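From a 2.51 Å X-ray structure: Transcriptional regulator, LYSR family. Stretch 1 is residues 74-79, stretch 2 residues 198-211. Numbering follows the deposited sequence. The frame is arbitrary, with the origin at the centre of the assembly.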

# COMPACT_ATOMS: atom_id res chain seq x y z
N PHE B 74 22.27 -11.32 -13.26
CA PHE B 74 21.75 -10.01 -12.87
C PHE B 74 21.69 -9.06 -14.03
O PHE B 74 22.58 -9.06 -14.90
N GLN B 75 20.65 -8.23 -14.02
CA GLN B 75 20.41 -7.22 -15.03
C GLN B 75 20.17 -5.90 -14.31
O GLN B 75 19.24 -5.81 -13.50
N PRO B 76 21.01 -4.86 -14.54
CA PRO B 76 20.77 -3.57 -13.87
C PRO B 76 19.48 -2.91 -14.32
O PRO B 76 19.13 -2.95 -15.50
N LEU B 77 18.75 -2.33 -13.37
CA LEU B 77 17.53 -1.60 -13.69
C LEU B 77 17.86 -0.11 -13.61
O LEU B 77 18.04 0.53 -14.65
N PHE B 78 18.03 0.41 -12.38
CA PHE B 78 18.35 1.82 -12.11
C PHE B 78 18.75 2.06 -10.67
O PHE B 78 18.39 1.29 -9.78
N ALA B 79 19.47 3.18 -10.44
CA ALA B 79 19.89 3.66 -9.12
C ALA B 79 19.14 4.98 -8.81
O ALA B 79 18.73 5.69 -9.73
N LEU B 198 11.38 -12.25 -20.47
CA LEU B 198 12.08 -11.91 -19.22
C LEU B 198 12.93 -10.68 -19.46
O LEU B 198 12.83 -9.72 -18.69
N ASN B 199 13.69 -10.67 -20.56
CA ASN B 199 14.52 -9.56 -20.99
C ASN B 199 13.67 -8.35 -21.33
O ASN B 199 14.04 -7.23 -20.96
N ASN B 200 12.52 -8.57 -22.01
CA ASN B 200 11.61 -7.50 -22.39
C ASN B 200 10.90 -6.89 -21.17
O ASN B 200 10.62 -5.69 -21.18
N PHE B 201 10.66 -7.69 -20.11
CA PHE B 201 10.04 -7.16 -18.89
C PHE B 201 10.99 -6.16 -18.21
O PHE B 201 10.54 -5.15 -17.69
N CYS B 202 12.31 -6.44 -18.26
CA CYS B 202 13.34 -5.57 -17.68
C CYS B 202 13.49 -4.29 -18.47
O CYS B 202 13.67 -3.23 -17.86
N GLN B 203 13.39 -4.36 -19.81
CA GLN B 203 13.46 -3.15 -20.63
C GLN B 203 12.22 -2.27 -20.47
O GLN B 203 12.35 -1.05 -20.56
N ILE B 204 11.05 -2.88 -20.14
CA ILE B 204 9.79 -2.17 -19.85
C ILE B 204 9.96 -1.42 -18.53
O ILE B 204 9.66 -0.23 -18.49
N ILE B 205 10.49 -2.09 -17.48
CA ILE B 205 10.75 -1.49 -16.15
C ILE B 205 11.67 -0.25 -16.31
O ILE B 205 11.39 0.79 -15.72
N ARG B 206 12.76 -0.38 -17.12
CA ARG B 206 13.73 0.68 -17.37
C ARG B 206 13.15 1.87 -18.14
O ARG B 206 13.30 3.00 -17.69
N GLU B 207 12.47 1.61 -19.28
CA GLU B 207 11.85 2.67 -20.10
C GLU B 207 10.82 3.43 -19.30
O GLU B 207 10.78 4.65 -19.38
N ARG B 208 10.00 2.71 -18.51
CA ARG B 208 8.95 3.28 -17.67
C ARG B 208 9.50 4.10 -16.53
O ARG B 208 9.02 5.21 -16.29
N GLY B 209 10.50 3.56 -15.83
CA GLY B 209 11.13 4.22 -14.70
C GLY B 209 11.81 5.51 -15.10
O GLY B 209 11.54 6.56 -14.53
N PHE B 210 12.68 5.44 -16.13
CA PHE B 210 13.42 6.60 -16.61
C PHE B 210 12.57 7.74 -17.16
O PHE B 210 13.04 8.88 -17.21
N ALA B 211 11.32 7.43 -17.55
CA ALA B 211 10.38 8.39 -18.10
C ALA B 211 9.40 8.92 -17.05
O ALA B 211 8.85 10.01 -17.23

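The apolar centre is built on L77, F78 and I205. The CA-to-CB bond of L77 points sideways, but its m, t rotamer (chi1 -65°, chi2 172°) brings the end of the side chain nearer the helix. CD2 of L77 comes 3.7 Å from CG2 of I205 and 4.2 Å from CB of C202, both van der Waals distances. I205 points toward the strand in an m, t rotamer, and its CG2 also lies 3.7 Å from CE2 of F78; one methyl group thus touches both strand residues.

The strand 74-79 lies along the helix 198-211 with their N-to-C directions only 13° apart and their axes 8.2 Å apart at closest approach, so the packing is nearly parallel. L77 and R206 set the register, with CA atoms 5.8 Å apart, and 485 Å² of surface is buried in total.

F78 points toward the helix with chi1 at 37°, in the p well. Its ring meets the helix backbone edge-on: CE2 of F78 is 3.7 Å from O of I205, which lies near the ring plane. The same CE2 is 4.3 Å from CA of G209. The absence of a side chain at G209 matters here, because an ideal CB would point toward the strand and sit 2.8 Å from CE2 of F78, a clash.

Farther out, F210 starts sideways, yet its m rotamer (chi1 -77°) carries the ring end closer to the strand. The edge of F78 is directed at the face of F210, with centroids 6.0 Å apart and planes at 89°, an edge-to-face pair. CB of F78 reaches CZ of F210 at 3.7 Å.

The polar edge is organised by R206, whose CA-to-CB bond is sideways. Chi angles of m, t, m bring the guanidinium back to the strand, while the aliphatic part covers the backbone, with CG of R206 3.4 Å from O of L77. NH1 of R206 donates a hydrogen bond to the backbone O of P76 (2.9 Å, N-H...O angle 135°). A weak one runs from NH2 of R206 to OE1 of Q75, at 3.3 Å and 159°. Both acceptors lie near the guanidinium plane, where its N-H groups can address them.

Q75 points toward the helix and, with chi1 and chi2 both t, is extended enough to reach it. Its NE2 lies 3.1 Å from SG of C202, itself an m rotamer pointing toward the strand, and 3.6 Å from ND2 of N199, whose CA-to-CB bond is sideways but whose end comes nearer the strand.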

# COMPACT_ATOMS: atom_id res chain seq x y z
CB PHE B 74 22.60 -9.39 -11.75
CG PHE B 74 22.51 -10.16 -10.47
CD1 PHE B 74 21.45 -9.95 -9.59
CD2 PHE B 74 23.47 -11.10 -10.13
CE1 PHE B 74 21.35 -10.67 -8.40
CE2 PHE B 74 23.39 -11.82 -8.94
CZ PHE B 74 22.33 -11.60 -8.07
CB GLN B 75 19.19 -7.62 -15.89
CG GLN B 75 19.12 -6.89 -17.22
CD GLN B 75 18.13 -7.50 -18.19
OE1 GLN B 75 17.92 -6.96 -19.28
NE2 GLN B 75 17.32 -8.46 -17.76
CB PRO B 76 21.99 -2.74 -14.26
CG PRO B 76 22.49 -3.34 -15.52
CD PRO B 76 22.18 -4.80 -15.44
CB LEU B 77 16.35 -1.98 -12.77
CG LEU B 77 15.83 -3.42 -12.88
CD1 LEU B 77 14.82 -3.71 -11.78
CD2 LEU B 77 15.27 -3.73 -14.28
CB PHE B 78 17.15 2.74 -12.46
CG PHE B 78 15.77 2.18 -12.16
CD1 PHE B 78 15.32 2.08 -10.84
CD2 PHE B 78 14.93 1.76 -13.18
CE1 PHE B 78 14.05 1.57 -10.56
CE2 PHE B 78 13.66 1.26 -12.90
CZ PHE B 78 13.23 1.16 -11.59
CB ALA B 79 21.39 3.89 -9.08
CB LEU B 198 12.97 -13.08 -18.74
CG LEU B 198 12.26 -14.33 -18.23
CD1 LEU B 198 13.27 -15.36 -17.79
CD2 LEU B 198 11.33 -14.02 -17.06
CB ASN B 199 15.40 -9.98 -22.16
CG ASN B 199 16.85 -9.69 -21.96
OD1 ASN B 199 17.44 -8.85 -22.64
ND2 ASN B 199 17.44 -10.25 -20.91
CB ASN B 200 10.66 -7.94 -23.50
CG ASN B 200 9.79 -6.84 -24.01
OD1 ASN B 200 10.23 -5.81 -24.54
ND2 ASN B 200 8.52 -7.01 -23.78
CB PHE B 201 9.63 -8.27 -17.91
CG PHE B 201 8.84 -7.77 -16.73
CD1 PHE B 201 7.61 -7.15 -16.91
CD2 PHE B 201 9.31 -7.94 -15.43
CE1 PHE B 201 6.88 -6.69 -15.81
CE2 PHE B 201 8.57 -7.49 -14.33
CZ PHE B 201 7.37 -6.85 -14.52
CB CYS B 202 14.66 -6.31 -17.55
SG CYS B 202 14.55 -7.81 -16.55
CB GLN B 203 13.90 -3.40 -22.09
CG GLN B 203 12.93 -4.17 -22.97
CD GLN B 203 13.52 -4.47 -24.33
OE1 GLN B 203 13.87 -3.56 -25.10
NE2 GLN B 203 13.64 -5.75 -24.66
CB ILE B 204 8.56 -3.14 -19.86
CG1 ILE B 204 8.17 -3.53 -21.32
CG2 ILE B 204 7.34 -2.56 -19.11
CD1 ILE B 204 7.24 -4.82 -21.45
CB ILE B 205 11.37 -2.54 -15.17
CG1 ILE B 205 10.33 -3.60 -14.71
CG2 ILE B 205 12.05 -1.87 -13.97
CD1 ILE B 205 11.00 -4.89 -13.99
CB ARG B 206 15.01 0.15 -18.03
CG ARG B 206 15.92 -0.62 -17.08
CD ARG B 206 17.28 -0.92 -17.70
NE ARG B 206 17.18 -1.79 -18.87
CZ ARG B 206 17.26 -3.11 -18.84
NH1 ARG B 206 17.48 -3.75 -17.69
NH2 ARG B 206 17.12 -3.82 -19.96
CB GLU B 207 11.20 2.11 -21.38
CG GLU B 207 12.18 1.67 -22.44
CD GLU B 207 11.60 0.95 -23.65
OE1 GLU B 207 10.52 0.31 -23.52
OE2 GLU B 207 12.25 0.98 -24.71
CB ARG B 208 7.98 2.21 -17.14
CG ARG B 208 6.95 1.75 -18.15
CD ARG B 208 5.81 1.00 -17.47
NE ARG B 208 4.55 1.22 -18.18
CZ ARG B 208 3.67 2.17 -17.88
NH1 ARG B 208 3.89 3.00 -16.87
NH2 ARG B 208 2.55 2.29 -18.59
CB PHE B 210 14.53 6.17 -17.58
CG PHE B 210 15.73 5.59 -16.87
CD1 PHE B 210 16.57 6.39 -16.09
CD2 PHE B 210 16.04 4.24 -16.98
CE1 PHE B 210 17.67 5.85 -15.44
CE2 PHE B 210 17.15 3.70 -16.33
CZ PHE B 210 17.96 4.51 -15.56
CB ALA B 211 9.62 7.76 -19.25